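Local coordinates for protein lasso peptide isopeptidase AtxE2 (Asticcacaulis excentricus, PDB 5TXE) that hydrolyses the isopeptide bond of the lasso peptides astexin-2 and astexin-3, opening these threaded substrates into linear peptides, at residues 395-407 / 414-426. The protein carries 1 engineered substitution. Numbering follows the deposited sequence.
Sequences SRYRLPKVERLTL and EVFSDLVLPPDYQ
R404 grips D418 across a non-hydrogen-bonded pair of the antiparallel strands 401-407 and 414-421. The salt bridge is side-on, one nitrogen to each oxygen: R404 NE reaches D418 OD1 at 3.0 Å, almost straight at 174°, and NH2 meets the syn lone pair of D418 OD2 at 3.1 Å. CG anti to the backbone N (chi1 -176°) and bends at chi2 and chi3 carry the guanidinium across to strand 414-421, where F416 CE2 lies over one of its faces, 3.6 Å from R404 CZ; ring and guanidinium planes lie 37° apart. Further partners are N327 for R404 NH1 and S440 for D418 OD2, which should limit how far either group can turn, while F416 also stacks on H468.

Eight backbone hydrogen bonds, a reciprocal couple at each of K401-L421, E403-L419, L405-S417 and L407-V415, define a beta hairpin at the edge of the eight-stranded mixed sheet of the alpha/beta-hydrolase domain. Strand 401-408 is outermost, and 414-421 pairs onward with 463-467. On the face carrying L405, L407, V415, S417 and L419, packing is close: L405 CG meets L419 CB at 4.0 Å, and helix 494-512 touches L407, V415, S417 and L419. E403, on this same face, pairs with R513. Just before strand 401-407, P400 CB packs against V420 CG1 at 3.5 Å, with helix 454-459 touching both residues.

The looser, more solvent-exposed part is the end of the contact around R398, K401, P423 and D424. R398 lays its guanidinium over P423 CB, 3.9 Å from CZ, but its NH2 stays 5.4 Å from D424 OD2, too far for a direct ion pair, and the K401 side chain starts on the E403 face, but its amine ends away from strand 414-421.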
ATOM      1  N   SER A 395      -4.378 -23.130  -7.831  1.00 69.33           N
ATOM      2  CA  SER A 395      -3.961 -24.555  -7.777  1.00 72.36           C
ATOM      3  C   SER A 395      -3.834 -25.171  -9.202  1.00 60.26           C
ATOM      4  O   SER A 395      -3.194 -26.209  -9.340  1.00 58.56           O
ATOM      5  CB  SER A 395      -4.841 -25.414  -6.846  1.00 74.80           C
ATOM      6  OG  SER A 395      -6.198 -25.385  -7.243  1.00 84.50           O
ATOM      7  N   ARG A 396      -4.394 -24.524 -10.242  1.00 55.79           N
ATOM      8  CA  ARG A 396      -3.934 -24.757 -11.653  1.00 61.74           C
ATOM      9  C   ARG A 396      -2.408 -24.630 -11.911  1.00 52.22           C
ATOM     10  O   ARG A 396      -1.898 -25.170 -12.870  1.00 51.81           O
ATOM     11  CB  ARG A 396      -4.632 -23.794 -12.593  1.00 73.26           C
ATOM     12  CG  ARG A 396      -6.100 -24.131 -12.660  1.00 94.78           C
ATOM     13  CD  ARG A 396      -6.897 -23.336 -13.679  1.00105.77           C
ATOM     14  NE  ARG A 396      -8.246 -23.101 -13.161  1.00107.99           N
ATOM     15  CZ  ARG A 396      -9.118 -22.277 -13.723  1.00101.20           C
ATOM     16  NH1 ARG A 396      -8.776 -21.611 -14.825  1.00105.89           N
ATOM     17  NH2 ARG A 396     -10.322 -22.114 -13.179  1.00 90.64           N
ATOM     18  N   TYR A 397      -1.692 -23.918 -11.042  1.00 45.24           N
ATOM     19  CA  TYR A 397      -0.294 -23.666 -11.235  1.00 42.78           C
ATOM     20  C   TYR A 397       0.433 -24.491 -10.197  1.00 41.58           C
ATOM     21  O   TYR A 397      -0.161 -24.876  -9.224  1.00 36.19           O
ATOM     22  CB  TYR A 397      -0.015 -22.161 -11.079  1.00 45.10           C
ATOM     23  CG  TYR A 397      -0.486 -21.327 -12.252  1.00 42.87           C
ATOM     24  CD1 TYR A 397       0.308 -21.156 -13.385  1.00 45.76           C
ATOM     25  CD2 TYR A 397      -1.698 -20.710 -12.219  1.00 47.78           C
ATOM     26  CE1 TYR A 397      -0.138 -20.412 -14.467  1.00 46.25           C
ATOM     27  CE2 TYR A 397      -2.154 -19.949 -13.284  1.00 50.33           C
ATOM     28  CZ  TYR A 397      -1.382 -19.807 -14.406  1.00 45.75           C
ATOM     29  OH  TYR A 397      -1.878 -19.043 -15.448  1.00 53.81           O
ATOM     30  N   ARG A 398       1.705 -24.796 -10.412  1.00 44.23           N
ATOM     31  CA  ARG A 398       2.492 -25.458  -9.379  1.00 48.56           C
ATOM     32  C   ARG A 398       2.994 -24.386  -8.437  1.00 44.03           C
ATOM     33  O   ARG A 398       3.975 -23.691  -8.717  1.00 48.45           O
ATOM     34  CB  ARG A 398       3.656 -26.277  -9.969  1.00 60.25           C
ATOM     35  CG  ARG A 398       4.150 -27.401  -9.043  1.00 68.65           C
ATOM     36  CD  ARG A 398       4.700 -28.605  -9.839  1.00 81.61           C
ATOM     37  NE  ARG A 398       6.132 -28.988  -9.709  1.00 84.43           N
ATOM     38  CZ  ARG A 398       6.673 -29.546  -8.621  1.00 81.35           C
ATOM     39  NH1 ARG A 398       5.948 -29.692  -7.506  1.00 78.65           N
ATOM     40  NH2 ARG A 398       7.951 -29.912  -8.630  1.00 72.80           N
ATOM     41  N   LEU A 399       2.319 -24.281  -7.311  1.00 39.63           N
ATOM     42  CA  LEU A 399       2.583 -23.271  -6.354  1.00 40.90           C
ATOM     43  C   LEU A 399       3.753 -23.624  -5.444  1.00 43.08           C
ATOM     44  O   LEU A 399       3.916 -24.738  -5.054  1.00 43.35           O
ATOM     45  CB  LEU A 399       1.361 -23.012  -5.514  1.00 42.43           C
ATOM     46  CG  LEU A 399       0.166 -22.460  -6.252  1.00 41.86           C
ATOM     47  CD1 LEU A 399      -0.962 -22.268  -5.254  1.00 43.32           C
ATOM     48  CD2 LEU A 399       0.442 -21.136  -6.910  1.00 44.73           C
ATOM     49  N   PRO A 400       4.596 -22.634  -5.124  1.00 45.71           N
ATOM     50  CA  PRO A 400       5.588 -22.755  -4.074  1.00 45.88           C
ATOM     51  C   PRO A 400       4.937 -23.124  -2.769  1.00 44.53           C
ATOM     52  O   PRO A 400       3.718 -22.925  -2.578  1.00 40.55           O
ATOM     53  CB  PRO A 400       6.136 -21.328  -3.935  1.00 48.14           C
ATOM     54  CG  PRO A 400       5.953 -20.733  -5.271  1.00 50.53           C
ATOM     55  CD  PRO A 400       4.663 -21.323  -5.793  1.00 47.43           C
ATOM     56  N   LYS A 401       5.758 -23.648  -1.877  1.00 44.10           N
ATOM     57  CA  LYS A 401       5.323 -24.006  -0.546  1.00 46.94           C
ATOM     58  C   LYS A 401       5.547 -22.765   0.347  1.00 41.45           C
ATOM     59  O   LYS A 401       6.607 -22.153   0.289  1.00 38.96           O
ATOM     60  CB  LYS A 401       6.140 -25.228  -0.083  1.00 53.19           C
ATOM     61  CG  LYS A 401       5.827 -25.739   1.330  1.00 70.20           C
ATOM     62  CD  LYS A 401       6.875 -26.759   1.849  1.00 79.21           C
ATOM     63  CE  LYS A 401       7.253 -26.588   3.333  1.00 81.30           C
ATOM     64  NZ  LYS A 401       6.233 -27.134   4.268  1.00 79.23           N
ATOM     65  N   VAL A 402       4.557 -22.413   1.170  1.00 36.39           N
ATOM     66  CA  VAL A 402       4.648 -21.316   2.114  1.00 37.00           C
ATOM     67  C   VAL A 402       4.571 -21.775   3.572  1.00 40.46           C
ATOM     68  O   VAL A 402       3.725 -22.570   3.929  1.00 42.12           O
ATOM     69  CB  VAL A 402       3.487 -20.338   1.907  1.00 36.59           C
ATOM     70  CG1 VAL A 402       3.709 -19.082   2.747  1.00 38.90           C
ATOM     71  CG2 VAL A 402       3.420 -19.960   0.458  1.00 38.22           C
ATOM     72  N   GLU A 403       5.389 -21.203   4.430  1.00 37.50           N
ATOM     73  CA  GLU A 403       5.358 -21.540   5.815  1.00 41.23           C
ATOM     74  C   GLU A 403       5.556 -20.256   6.625  1.00 38.68           C
ATOM     75  O   GLU A 403       6.506 -19.524   6.400  1.00 38.39           O
ATOM     76  CB  GLU A 403       6.479 -22.548   6.059  1.00 44.70           C
ATOM     77  CG  GLU A 403       7.110 -22.433   7.413  1.00 54.60           C
ATOM     78  CD  GLU A 403       8.276 -23.409   7.644  1.00 60.94           C
ATOM     79  OE1 GLU A 403       8.746 -24.111   6.665  1.00 59.53           O
ATOM     80  OE2 GLU A 403       8.725 -23.424   8.833  1.00 54.11           O
ATOM     81  N   ARG A 404       4.680 -19.973   7.573  1.00 33.63           N
ATOM     82  CA  ARG A 404       4.838 -18.789   8.395  1.00 36.48           C
ATOM     83  C   ARG A 404       5.836 -18.992   9.509  1.00 38.46           C
ATOM     84  O   ARG A 404       5.692 -19.932  10.256  1.00 43.83           O
ATOM     85  CB  ARG A 404       3.537 -18.404   9.022  1.00 38.49           C
ATOM     86  CG  ARG A 404       3.643 -17.112   9.820  1.00 39.24           C
ATOM     87  CD  ARG A 404       2.336 -16.346   9.771  1.00 38.20           C
ATOM     88  NE  ARG A 404       2.097 -15.717   8.471  1.00 35.52           N
ATOM     89  CZ  ARG A 404       1.102 -14.870   8.218  1.00 37.02           C
ATOM     90  NH1 ARG A 404       0.234 -14.513   9.176  1.00 37.96           N
ATOM     91  NH2 ARG A 404       0.989 -14.352   7.016  1.00 33.59           N
ATOM     92  N   LEU A 405       6.834 -18.107   9.595  1.00 38.50           N
ATOM     93  CA  LEU A 405       7.912 -18.143  10.569  1.00 39.38           C
ATOM     94  C   LEU A 405       7.563 -17.205  11.701  1.00 38.07           C
ATOM     95  O   LEU A 405       6.988 -16.128  11.468  1.00 34.89           O
ATOM     96  CB  LEU A 405       9.256 -17.629   9.992  1.00 40.73           C
ATOM     97  CG  LEU A 405       9.843 -18.288   8.764  1.00 41.61           C
ATOM     98  CD1 LEU A 405      11.014 -17.457   8.253  1.00 44.31           C
ATOM     99  CD2 LEU A 405      10.303 -19.685   9.082  1.00 44.56           C
ATOM    100  N   THR A 406       8.014 -17.577  12.901  1.00 37.16           N
ATOM    101  CA  THR A 406       7.848 -16.766  14.066  1.00 37.48           C
ATOM    102  C   THR A 406       9.043 -16.837  14.954  1.00 37.70           C
ATOM    103  O   THR A 406       9.677 -17.886  15.134  1.00 42.58           O
ATOM    104  CB  THR A 406       6.638 -17.220  14.903  1.00 40.54           C
ATOM    105  OG1 THR A 406       6.807 -18.583  15.239  1.00 40.37           O
ATOM    106  CG2 THR A 406       5.291 -17.038  14.148  1.00 38.21           C
ATOM    107  N   LEU A 407       9.384 -15.689  15.502  1.00 35.23           N
ATOM    108  CA  LEU A 407      10.428 -15.638  16.451  1.00 37.49           C
ATOM    109  C   LEU A 407      10.311 -14.358  17.285  1.00 38.22           C
ATOM    110  O   LEU A 407       9.471 -13.476  17.004  1.00 37.83           O
ATOM    111  CB  LEU A 407      11.802 -15.770  15.794  1.00 41.97           C
ATOM    112  CG  LEU A 407      12.288 -14.726  14.780  1.00 44.49           C
ATOM    113  CD1 LEU A 407      12.776 -13.429  15.423  1.00 41.53           C
ATOM    114  CD2 LEU A 407      13.442 -15.360  13.987  1.00 48.42           C
ATOM    115  N   GLU A 414       8.056  -9.607  19.195  1.00 35.76           N
ATOM    116  CA  GLU A 414       7.491 -10.692  18.404  1.00 39.22           C
ATOM    117  C   GLU A 414       7.549 -10.342  16.921  1.00 34.84           C
ATOM    118  O   GLU A 414       7.186  -9.255  16.528  1.00 32.38           O
ATOM    119  CB  GLU A 414       6.021 -10.941  18.796  1.00 43.79           C
ATOM    120  CG  GLU A 414       5.854 -11.367  20.263  1.00 47.75           C
ATOM    121  CD  GLU A 414       4.412 -11.556  20.716  1.00 43.59           C
ATOM    122  OE1 GLU A 414       3.454 -11.470  19.912  1.00 43.64           O
ATOM    123  OE2 GLU A 414       4.261 -11.879  21.895  1.00 48.09           O
ATOM    124  N   VAL A 415       7.990 -11.291  16.117  1.00 34.91           N
ATOM    125  CA  VAL A 415       8.144 -11.099  14.697  1.00 35.96           C
ATOM    126  C   VAL A 415       7.444 -12.223  13.948  1.00 34.67           C
ATOM    127  O   VAL A 415       7.549 -13.376  14.355  1.00 33.23           O
ATOM    128  CB  VAL A 415       9.614 -11.184  14.348  1.00 35.92           C
ATOM    129  CG1 VAL A 415       9.806 -11.123  12.829  1.00 41.23           C
ATOM    130  CG2 VAL A 415      10.370 -10.071  15.041  1.00 36.41           C
ATOM    131  N   PHE A 416       6.732 -11.904  12.866  1.00 30.46           N
ATOM    132  CA  PHE A 416       6.431 -12.960  11.904  1.00 33.85           C
ATOM    133  C   PHE A 416       6.986 -12.597  10.523  1.00 32.57           C
ATOM    134  O   PHE A 416       7.300 -11.415  10.255  1.00 31.45           O
ATOM    135  CB  PHE A 416       4.939 -13.286  11.885  1.00 33.35           C
ATOM    136  CG  PHE A 416       4.092 -12.358  11.021  1.00 31.63           C
ATOM    137  CD1 PHE A 416       3.528 -11.208  11.545  1.00 31.06           C
ATOM    138  CD2 PHE A 416       3.821 -12.691   9.693  1.00 31.51           C
ATOM    139  CE1 PHE A 416       2.707 -10.387  10.775  1.00 34.55           C
ATOM    140  CE2 PHE A 416       3.035 -11.871   8.894  1.00 31.77           C
ATOM    141  CZ  PHE A 416       2.466 -10.720   9.440  1.00 32.87           C
ATOM    142  N   SER A 417       7.137 -13.617   9.691  1.00 30.39           N
ATOM    143  CA  SER A 417       7.428 -13.455   8.287  1.00 29.83           C
ATOM    144  C   SER A 417       7.068 -14.725   7.573  1.00 33.34           C
ATOM    145  O   SER A 417       6.784 -15.703   8.228  1.00 37.24           O
ATOM    146  CB  SER A 417       8.906 -13.158   8.103  1.00 28.41           C
ATOM    147  OG  SER A 417       9.194 -11.855   8.570  1.00 32.31           O
ATOM    148  N   ASP A 418       7.046 -14.720   6.239  1.00 32.38           N
ATOM    149  CA  ASP A 418       6.700 -15.900   5.459  1.00 31.99           C
ATOM    150  C   ASP A 418       7.896 -16.404   4.685  1.00 32.89           C
ATOM    151  O   ASP A 418       8.616 -15.624   4.107  1.00 34.95           O
ATOM    152  CB  ASP A 418       5.507 -15.618   4.545  1.00 34.65           C
ATOM    153  CG  ASP A 418       4.163 -15.482   5.339  1.00 42.96           C
ATOM    154  OD1 ASP A 418       3.814 -16.429   6.116  1.00 46.27           O
ATOM    155  OD2 ASP A 418       3.464 -14.433   5.220  1.00 45.36           O
ATOM    156  N   LEU A 419       8.144 -17.716   4.756  1.00 31.16           N
ATOM    157  CA  LEU A 419       9.152 -18.387   4.018  1.00 30.76           C
ATOM    158  C   LEU A 419       8.472 -19.026   2.823  1.00 31.70           C
ATOM    159  O   LEU A 419       7.475 -19.717   2.960  1.00 29.35           O
ATOM    160  CB  LEU A 419       9.836 -19.411   4.884  1.00 34.11           C
ATOM    161  CG  LEU A 419      10.804 -20.324   4.144  1.00 37.65           C
ATOM    162  CD1 LEU A 419      11.974 -19.531   3.598  1.00 37.94           C
ATOM    163  CD2 LEU A 419      11.318 -21.470   5.031  1.00 36.47           C
ATOM    164  N   VAL A 420       9.025 -18.797   1.636  1.00 30.39           N
ATOM    165  CA  VAL A 420       8.484 -19.384   0.429  1.00 28.71           C
ATOM    166  C   VAL A 420       9.536 -20.235  -0.189  1.00 28.23           C
ATOM    167  O   VAL A 420      10.672 -19.782  -0.348  1.00 28.88           O
ATOM    168  CB  VAL A 420       8.097 -18.289  -0.545  1.00 32.76           C
ATOM    169  CG1 VAL A 420       7.345 -18.845  -1.742  1.00 32.31           C
ATOM    170  CG2 VAL A 420       7.271 -17.214   0.172  1.00 32.97           C
ATOM    171  N   LEU A 421       9.220 -21.481  -0.533  1.00 28.91           N
ATOM    172  CA  LEU A 421      10.236 -22.382  -1.100  1.00 31.50           C
ATOM    173  C   LEU A 421       9.861 -22.812  -2.484  1.00 32.48           C
ATOM    174  O   LEU A 421       8.696 -22.897  -2.814  1.00 34.05           O
ATOM    175  CB  LEU A 421      10.399 -23.621  -0.233  1.00 36.54           C
ATOM    176  CG  LEU A 421      10.898 -23.274   1.179  1.00 40.49           C
ATOM    177  CD1 LEU A 421      10.733 -24.442   2.172  1.00 44.47           C
ATOM    178  CD2 LEU A 421      12.342 -22.856   1.137  1.00 43.93           C
ATOM    179  N   PRO A 422      10.845 -23.140  -3.301  1.00 34.20           N
ATOM    180  CA  PRO A 422      10.519 -23.590  -4.639  1.00 37.83           C
ATOM    181  C   PRO A 422       9.622 -24.801  -4.622  1.00 44.46           C
ATOM    182  O   PRO A 422       9.744 -25.609  -3.718  1.00 50.25           O
ATOM    183  CB  PRO A 422      11.859 -23.992  -5.217  1.00 38.29           C
ATOM    184  CG  PRO A 422      12.874 -23.320  -4.368  1.00 37.11           C
ATOM    185  CD  PRO A 422      12.284 -23.171  -3.011  1.00 37.61           C
ATOM    186  N   PRO A 423       8.712 -24.925  -5.603  1.00 50.07           N
ATOM    187  CA  PRO A 423       7.831 -26.116  -5.689  1.00 59.60           C
ATOM    188  C   PRO A 423       8.502 -27.524  -5.524  1.00 57.47           C
ATOM    189  O   PRO A 423       7.930 -28.384  -4.859  1.00 58.17           O
ATOM    190  CB  PRO A 423       7.182 -25.966  -7.078  1.00 55.81           C
ATOM    191  CG  PRO A 423       7.363 -24.527  -7.467  1.00 51.72           C
ATOM    192  CD  PRO A 423       8.629 -24.084  -6.809  1.00 52.41           C
ATOM    193  N   ASP A 424       9.697 -27.721  -6.083  1.00 64.20           N
ATOM    194  CA  ASP A 424      10.391 -29.029  -6.052  1.00 68.62           C
ATOM    195  C   ASP A 424      11.366 -29.114  -4.878  1.00 72.50           C
ATOM    196  O   ASP A 424      12.317 -29.889  -4.913  1.00 70.93           O
ATOM    197  CB  ASP A 424      11.131 -29.281  -7.389  1.00 72.00           C
ATOM    198  CG  ASP A 424      12.342 -28.322  -7.605  1.00 83.14           C
ATOM    199  OD1 ASP A 424      12.433 -27.264  -6.932  1.00 79.69           O
ATOM    200  OD2 ASP A 424      13.202 -28.618  -8.469  1.00 80.92           O
ATOM    201  N   TYR A 425      11.154 -28.317  -3.835  1.00 76.64           N
ATOM    202  CA  TYR A 425      12.128 -28.256  -2.755  1.00 78.32           C
ATOM    203  C   TYR A 425      12.271 -29.581  -2.056  1.00 80.39           C
ATOM    204  O   TYR A 425      11.303 -30.058  -1.477  1.00 81.03           O
ATOM    205  CB  TYR A 425      11.756 -27.199  -1.709  1.00 70.26           C
ATOM    206  CG  TYR A 425      12.796 -27.114  -0.617  1.00 63.43           C
ATOM    207  CD1 TYR A 425      14.108 -26.774  -0.935  1.00 63.26           C
ATOM    208  CD2 TYR A 425      12.489 -27.373   0.715  1.00 61.06           C
ATOM    209  CE1 TYR A 425      15.095 -26.664   0.042  1.00 63.70           C
ATOM    210  CE2 TYR A 425      13.474 -27.268   1.712  1.00 61.54           C
ATOM    211  CZ  TYR A 425      14.777 -26.914   1.383  1.00 59.05           C
ATOM    212  OH  TYR A 425      15.772 -26.832   2.356  1.00 62.01           O
ATOM    213  N   GLN A 426      13.468 -30.157  -2.096  1.00 78.97           N
ATOM    214  CA  GLN A 426      13.767 -31.355  -1.290  1.00 87.39           C
ATOM    215  C   GLN A 426      14.531 -30.899  -0.063  1.00 81.79           C
ATOM    216  O   GLN A 426      15.530 -30.194  -0.210  1.00 84.50           O
ATOM    217  CB  GLN A 426      14.644 -32.366  -2.056  1.00 97.81           C
ATOM    218  CG  GLN A 426      14.358 -32.505  -3.572  1.00101.85           C
ATOM    219  CD  GLN A 426      13.367 -33.619  -3.906  1.00100.75           C
ATOM    220  OE1 GLN A 426      13.720 -34.798  -3.893  1.00 86.84           O
ATOM    221  NE2 GLN A 426      12.132 -33.245  -4.241  1.00100.16           N
TER